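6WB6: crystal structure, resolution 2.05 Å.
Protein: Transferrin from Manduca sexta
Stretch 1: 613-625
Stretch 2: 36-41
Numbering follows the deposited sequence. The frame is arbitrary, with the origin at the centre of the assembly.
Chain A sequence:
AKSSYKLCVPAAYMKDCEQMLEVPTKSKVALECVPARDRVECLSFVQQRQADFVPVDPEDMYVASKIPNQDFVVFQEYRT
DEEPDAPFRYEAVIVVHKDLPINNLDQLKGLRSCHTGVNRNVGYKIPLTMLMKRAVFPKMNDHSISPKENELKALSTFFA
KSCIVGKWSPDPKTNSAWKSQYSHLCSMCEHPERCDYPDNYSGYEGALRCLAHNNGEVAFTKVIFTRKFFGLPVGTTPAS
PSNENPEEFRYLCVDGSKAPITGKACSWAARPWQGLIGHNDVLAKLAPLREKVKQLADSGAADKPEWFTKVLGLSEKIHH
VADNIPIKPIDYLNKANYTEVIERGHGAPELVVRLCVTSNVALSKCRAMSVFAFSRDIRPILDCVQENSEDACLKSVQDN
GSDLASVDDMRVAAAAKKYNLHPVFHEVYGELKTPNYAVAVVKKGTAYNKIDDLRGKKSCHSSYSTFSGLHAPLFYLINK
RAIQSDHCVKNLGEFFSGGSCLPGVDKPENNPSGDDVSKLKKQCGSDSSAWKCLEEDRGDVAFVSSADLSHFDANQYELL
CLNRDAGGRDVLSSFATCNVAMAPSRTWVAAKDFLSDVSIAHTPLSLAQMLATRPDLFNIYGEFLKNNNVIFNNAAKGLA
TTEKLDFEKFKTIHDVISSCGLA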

# COMPACT_ATOMS: atom_id res chain seq x y z
N THR A 613 -1.70 0.92 -7.26
CA THR A 613 -2.06 0.57 -8.61
C THR A 613 -3.23 -0.39 -8.70
O THR A 613 -3.66 -0.73 -9.81
CB THR A 613 -0.86 -0.06 -9.32
OG1 THR A 613 -0.79 -1.45 -8.97
CG2 THR A 613 0.43 0.64 -8.89
N ARG A 614 -3.76 -0.88 -7.58
CA ARG A 614 -4.88 -1.82 -7.61
C ARG A 614 -6.03 -1.33 -6.74
O ARG A 614 -6.51 -2.05 -5.87
CB ARG A 614 -4.44 -3.21 -7.17
CG ARG A 614 -3.47 -3.92 -8.09
CD ARG A 614 -3.99 -4.12 -9.53
NE ARG A 614 -5.22 -4.92 -9.64
CZ ARG A 614 -5.29 -6.23 -9.43
NH1 ARG A 614 -4.22 -6.90 -9.06
NH2 ARG A 614 -6.43 -6.88 -9.58
N PRO A 615 -6.51 -0.10 -6.97
CA PRO A 615 -7.71 0.35 -6.25
C PRO A 615 -8.93 -0.48 -6.56
O PRO A 615 -9.92 -0.39 -5.82
CB PRO A 615 -7.89 1.80 -6.73
CG PRO A 615 -7.22 1.85 -8.04
CD PRO A 615 -6.05 0.89 -7.94
N ASP A 616 -8.90 -1.29 -7.63
CA ASP A 616 -10.04 -2.13 -7.96
C ASP A 616 -10.19 -3.27 -6.98
O ASP A 616 -11.30 -3.79 -6.80
CB ASP A 616 -9.88 -2.69 -9.37
CG ASP A 616 -8.57 -3.41 -9.57
OD1 ASP A 616 -7.57 -2.96 -8.98
OD2 ASP A 616 -8.53 -4.40 -10.31
N LEU A 617 -9.09 -3.70 -6.35
CA LEU A 617 -9.17 -4.76 -5.35
C LEU A 617 -9.77 -4.24 -4.05
O LEU A 617 -10.64 -4.88 -3.45
CB LEU A 617 -7.77 -5.32 -5.07
CG LEU A 617 -7.13 -6.24 -6.10
CD1 LEU A 617 -5.74 -6.51 -5.63
CD2 LEU A 617 -7.93 -7.55 -6.29
N PHE A 618 -9.25 -3.13 -3.56
CA PHE A 618 -9.80 -2.46 -2.40
C PHE A 618 -9.53 -0.98 -2.62
O PHE A 618 -8.39 -0.59 -2.89
CB PHE A 618 -9.20 -2.93 -1.09
CG PHE A 618 -9.83 -2.29 0.10
CD1 PHE A 618 -11.05 -2.73 0.57
CD2 PHE A 618 -9.22 -1.22 0.73
CE1 PHE A 618 -11.66 -2.14 1.65
CE2 PHE A 618 -9.83 -0.61 1.82
CZ PHE A 618 -11.04 -1.07 2.28
N ASN A 619 -10.59 -0.18 -2.56
CA ASN A 619 -10.49 1.22 -2.91
C ASN A 619 -10.18 1.97 -1.62
O ASN A 619 -11.06 2.52 -0.94
CB ASN A 619 -11.78 1.68 -3.57
CG ASN A 619 -11.64 3.03 -4.23
OD1 ASN A 619 -10.57 3.63 -4.21
ND2 ASN A 619 -12.72 3.50 -4.83
N ILE A 620 -8.90 1.92 -1.25
CA ILE A 620 -8.49 2.44 0.05
C ILE A 620 -8.78 3.93 0.16
O ILE A 620 -9.16 4.42 1.22
CB ILE A 620 -7.00 2.11 0.30
CG1 ILE A 620 -6.60 2.58 1.70
CG2 ILE A 620 -6.09 2.72 -0.74
CD1 ILE A 620 -5.28 1.97 2.21
N TYR A 621 -8.63 4.69 -0.93
CA TYR A 621 -8.86 6.13 -0.90
C TYR A 621 -10.18 6.55 -1.54
O TYR A 621 -10.42 7.74 -1.68
CB TYR A 621 -7.72 6.87 -1.60
CG TYR A 621 -6.34 6.46 -1.16
CD1 TYR A 621 -6.01 6.37 0.18
CD2 TYR A 621 -5.37 6.13 -2.09
CE1 TYR A 621 -4.77 5.99 0.59
CE2 TYR A 621 -4.11 5.75 -1.69
CZ TYR A 621 -3.82 5.68 -0.34
OH TYR A 621 -2.58 5.29 0.09
N GLY A 622 -11.05 5.61 -1.90
CA GLY A 622 -12.26 5.96 -2.63
C GLY A 622 -13.46 6.23 -1.72
O GLY A 622 -13.40 6.09 -0.50
N GLU A 623 -14.56 6.63 -2.35
CA GLU A 623 -15.84 6.75 -1.66
C GLU A 623 -16.22 5.43 -1.00
O GLU A 623 -15.99 4.36 -1.55
CB GLU A 623 -16.95 7.15 -2.64
CG GLU A 623 -17.36 8.61 -2.62
CD GLU A 623 -18.69 8.85 -3.35
OE1 GLU A 623 -19.41 7.86 -3.63
OE2 GLU A 623 -19.00 10.02 -3.64
N PHE A 624 -16.82 5.51 0.18
CA PHE A 624 -17.24 4.30 0.88
C PHE A 624 -18.69 4.51 1.34
O PHE A 624 -18.96 5.39 2.15
CB PHE A 624 -16.31 4.00 2.05
CG PHE A 624 -16.51 2.65 2.64
CD1 PHE A 624 -17.56 2.41 3.51
CD2 PHE A 624 -15.66 1.61 2.32
CE1 PHE A 624 -17.76 1.18 4.04
CE2 PHE A 624 -15.84 0.38 2.85
CZ PHE A 624 -16.89 0.15 3.71
N LEU A 625 -19.61 3.72 0.78
CA LEU A 625 -21.04 3.95 0.95
C LEU A 625 -21.37 5.44 0.86
O LEU A 625 -21.89 6.04 1.79
CB LEU A 625 -21.55 3.40 2.27
CG LEU A 625 -21.27 1.93 2.49
CD1 LEU A 625 -21.38 1.58 3.98
CD2 LEU A 625 -22.22 1.13 1.63
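Stretch 2, residues 36-41: ARDRVE

Stretch 2 enters as extended chain at Ala-36, turns at Arg-37 (phi/psi -62/-37), opens out at Asp-38 (-174/178) and starts a helix at Arg-39 that runs on beyond Glu-41. Its helix start lies on the irregular segment 615-617, which has helical phi/psi without the regular bonds. The register is marked by CA pairs, Asp-616 with Asp-38 and Leu-617 with Arg-39, each 4.8 Å apart; the numbers rise together, so the two chains run in the same sense over this short segment. The contact buries 523 Å², both sides summed.

Two backbone hydrogen bonds, one of them weak, join the helix start to stretch 1. Arg-39 N donates to Asp-616 O at 2.7 Å (N-H...O 156°), and Val-40 N reaches Leu-617 O at 3.3 Å and 157°, a weak bond. Amides in the first turn of a helix lack an i-4 carbonyl within the helix, so carbonyls of the other stretch can serve them.

The Asp-38 side chain accepts from both stretches. As N-cap, its OD1 accepts from Glu-41 N at 2.9 Å and 173°; across the contact, its OD2 accepts from Asn-619 N at 2.9 Å and 165°. That same OD2 lies 2.5 Å from Arg-37 NE in a salt bridge, so one oxygen holds both the loop and the arginine.

Arg-37 has the largest covered area, 107 Å². Phe-624 CE2 lies over one face of its guanidinium, 3.4 Å from Arg-37 NH1, while Phe-618 CE1 approaches Arg-37 NH2 obliquely at 3.8 Å. Apolar packing adds Val-40 CG2 at the edge of the Phe-618 ring, 4.1 Å from Phe-618 CD1.

At the other end, Leu-617 CD2 covers one face of the Arg-39 guanidinium, 3.4 Å from Arg-39 NH1. Arg-614 NH2 and Arg-39 NH2 are like charges 4.2 Å apart; water 1 bridges the two side chains, accepting from Arg-614 NH2 at 2.7 Å and Arg-39 NH1 at 3.2 Å.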

# COMPACT_ATOMS: atom_id res chain seq x y z
N ALA A 36 -19.37 -2.13 -8.24
CA ALA A 36 -19.11 -2.15 -6.81
C ALA A 36 -17.97 -1.18 -6.51
O ALA A 36 -17.33 -0.63 -7.41
CB ALA A 36 -18.78 -3.55 -6.28
N ARG A 37 -17.79 -0.93 -5.22
CA ARG A 37 -16.69 -0.07 -4.77
C ARG A 37 -15.35 -0.69 -5.14
O ARG A 37 -14.39 0.02 -5.47
CB ARG A 37 -16.79 0.13 -3.25
CG ARG A 37 -15.51 0.69 -2.59
CD ARG A 37 -15.55 0.57 -1.06
NE ARG A 37 -15.04 -0.73 -0.65
CZ ARG A 37 -15.75 -1.68 -0.05
NH1 ARG A 37 -17.02 -1.47 0.28
NH2 ARG A 37 -15.17 -2.82 0.27
N ASP A 38 -15.27 -2.00 -5.06
CA ASP A 38 -14.05 -2.74 -5.36
C ASP A 38 -14.40 -4.22 -5.29
O ASP A 38 -15.53 -4.58 -4.93
CB ASP A 38 -12.95 -2.39 -4.36
CG ASP A 38 -13.44 -2.44 -2.89
OD1 ASP A 38 -14.10 -3.43 -2.48
OD2 ASP A 38 -13.14 -1.49 -2.16
N ARG A 39 -13.41 -5.06 -5.59
CA ARG A 39 -13.65 -6.49 -5.56
C ARG A 39 -14.14 -6.97 -4.19
O ARG A 39 -14.98 -7.86 -4.11
CB ARG A 39 -12.39 -7.23 -5.97
CG ARG A 39 -12.65 -8.65 -6.37
CD ARG A 39 -11.41 -9.34 -6.89
NE ARG A 39 -11.16 -9.03 -8.30
CZ ARG A 39 -10.06 -9.38 -8.95
NH1 ARG A 39 -9.07 -10.04 -8.33
NH2 ARG A 39 -9.93 -9.06 -10.22
N VAL A 40 -13.58 -6.43 -3.11
CA VAL A 40 -14.04 -6.87 -1.78
C VAL A 40 -15.55 -6.68 -1.65
O VAL A 40 -16.28 -7.61 -1.31
CB VAL A 40 -13.26 -6.15 -0.66
CG1 VAL A 40 -13.85 -6.51 0.72
CG2 VAL A 40 -11.84 -6.57 -0.69
N GLU A 41 -16.03 -5.48 -1.97
CA GLU A 41 -17.48 -5.28 -1.99
C GLU A 41 -18.18 -6.24 -2.94
O GLU A 41 -19.28 -6.72 -2.64
CB GLU A 41 -17.84 -3.84 -2.37
CG GLU A 41 -19.36 -3.64 -2.31
CD GLU A 41 -19.80 -2.19 -2.30
OE1 GLU A 41 -20.44 -1.80 -1.29
OE2 GLU A 41 -19.50 -1.46 -3.27
O HOH W 1 -6.14 -9.57 -9.44